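Local coordinates for protein endoribonuclease MazF3 (Mycobacterium tuberculosis, PDB 5UCT) that cleaves mRNA and 23S rRNA as the toxin of a type II toxin-antitoxin system, cutting predominantly after the first two uridines of the sequence UUCCU, at residues I17-E21 with V22-H26. Sequence-based numbering, arbitrary orientation.
Sequences ILTRE and VVRPH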
# COMPACT_ATOMS: atom_id res chain seq x y z
N ILE A 17 7.58 3.87 -7.08
CA ILE A 17 7.45 2.42 -7.14
C ILE A 17 7.69 1.85 -5.74
O ILE A 17 8.83 1.80 -5.27
CB ILE A 17 8.42 1.81 -8.15
CG1 ILE A 17 8.22 2.42 -9.54
CG2 ILE A 17 8.26 0.30 -8.19
CD1 ILE A 17 6.83 2.21 -10.12
N LEU A 18 6.62 1.43 -5.08
CA LEU A 18 6.75 0.85 -3.75
C LEU A 18 7.21 -0.60 -3.81
O LEU A 18 8.01 -1.03 -2.97
CB LEU A 18 5.43 0.96 -2.98
CG LEU A 18 5.06 2.35 -2.51
CD1 LEU A 18 3.86 2.29 -1.59
CD2 LEU A 18 6.24 3.01 -1.81
N THR A 19 6.72 -1.36 -4.79
CA THR A 19 7.16 -2.73 -4.96
C THR A 19 8.67 -2.80 -5.10
O THR A 19 9.28 -1.98 -5.78
CB THR A 19 6.49 -3.35 -6.20
OG1 THR A 19 5.07 -3.22 -6.09
CG2 THR A 19 6.84 -4.83 -6.32
N ARG A 20 9.27 -3.78 -4.43
CA ARG A 20 10.71 -3.98 -4.50
C ARG A 20 11.14 -4.22 -5.94
O ARG A 20 10.51 -4.99 -6.67
CB ARG A 20 11.12 -5.15 -3.61
CG ARG A 20 10.36 -6.44 -3.89
CD ARG A 20 10.51 -7.47 -2.77
NE ARG A 20 9.89 -8.74 -3.13
CZ ARG A 20 8.59 -8.99 -3.04
NH1 ARG A 20 7.76 -8.06 -2.60
NH2 ARG A 20 8.11 -10.18 -3.38
N GLU A 21 12.22 -3.55 -6.36
CA GLU A 21 12.75 -3.76 -7.70
C GLU A 21 13.31 -5.16 -7.89
O GLU A 21 13.58 -5.55 -9.03
CB GLU A 21 13.81 -2.71 -8.03
CG GLU A 21 14.07 -2.55 -9.52
CD GLU A 21 15.08 -1.46 -9.83
OE1 GLU A 21 15.44 -0.70 -8.92
OE2 GLU A 21 15.51 -1.38 -11.00
N VAL A 22 13.49 -5.92 -6.81
CA VAL A 22 14.00 -7.28 -6.91
C VAL A 22 13.05 -8.15 -7.73
O VAL A 22 13.49 -8.95 -8.57
CB VAL A 22 14.23 -7.86 -5.50
CG1 VAL A 22 14.57 -9.33 -5.57
CG2 VAL A 22 15.32 -7.08 -4.78
N VAL A 23 11.75 -7.99 -7.53
CA VAL A 23 10.75 -8.86 -8.14
C VAL A 23 9.96 -8.13 -9.23
O VAL A 23 9.01 -8.71 -9.79
CB VAL A 23 9.81 -9.45 -7.08
CG1 VAL A 23 8.75 -8.44 -6.65
CG2 VAL A 23 9.19 -10.76 -7.55
N ARG A 24 10.33 -6.90 -9.57
CA ARG A 24 9.56 -6.13 -10.54
C ARG A 24 9.45 -6.80 -11.91
O ARG A 24 8.32 -6.89 -12.43
CB ARG A 24 10.15 -4.72 -10.67
CG ARG A 24 9.78 -3.81 -9.52
CD ARG A 24 9.06 -2.57 -10.00
NE ARG A 24 9.97 -1.60 -10.60
CZ ARG A 24 10.01 -1.31 -11.89
NH1 ARG A 24 10.87 -0.41 -12.35
NH2 ARG A 24 9.19 -1.92 -12.74
N PRO A 25 10.53 -7.30 -12.54
CA PRO A 25 10.36 -7.94 -13.85
C PRO A 25 9.70 -9.31 -13.75
O PRO A 25 9.61 -10.03 -14.75
CB PRO A 25 11.79 -8.04 -14.38
CG PRO A 25 12.62 -8.15 -13.16
CD PRO A 25 11.95 -7.26 -12.14
N HIS A 26 9.22 -9.67 -12.56
CA HIS A 26 8.58 -10.97 -12.34
C HIS A 26 7.12 -10.84 -11.93
O HIS A 26 6.52 -11.84 -11.51
CB HIS A 26 9.35 -11.77 -11.29
CG HIS A 26 10.78 -12.01 -11.63
ND1 HIS A 26 11.77 -11.08 -11.38
CD2 HIS A 26 11.39 -13.06 -12.22
CE1 HIS A 26 12.93 -11.56 -11.79
NE2 HIS A 26 12.73 -12.75 -12.31
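I17, the last residue of strand 12-17, meets R24 where the chain turns back on itself: its CG2 methyl lies 3.5 Å from R24 CD, and the two side chains cross at about a right angle. The bend of the arginine at chi2 (-122°) brings CD, and that at chi3 (-76°) NE, to this methyl at the strand end, where both residues also pack on strands 3-8 and 73-79. T19 adds a looser methyl contact, 4.1 Å from its CG2 to V23 CG1, while its hydroxyl OG1 is hydrogen-bonded to the backbone N of T31 on the neighbouring strand 29-36. R20 opens a type I beta turn that ends at V23, closed by a weak hydrogen bond of 3.4 Å from V23 N to R20 O. Its side chain extends from CG to NE and sets one guanidinium face against V23 CG1, which sits 3.5 Å above the plane and offset toward the rim. From there R20 NH1 donates a hydrogen bond to A95 O of the second subunit. E21 takes the first corner of the turn; its CA lies 3.5 Å from R24 CG. Its carboxylate stops short of an ion pair, with OE2 4.9 Å from R24 NH1, though the opposite charges may still attract weakly. The chemistry is therefore mostly apolar, methyls against the stems and flat face of arginines, with a single weak backbone bond closing the turn. In this PemK/MazF-family toxin, the loop between antiparallel strands 12-17 and 29-36 meets the dimer interface through R20, whose guanidinium V23 covers on one face while NH1 binds the partner subunit.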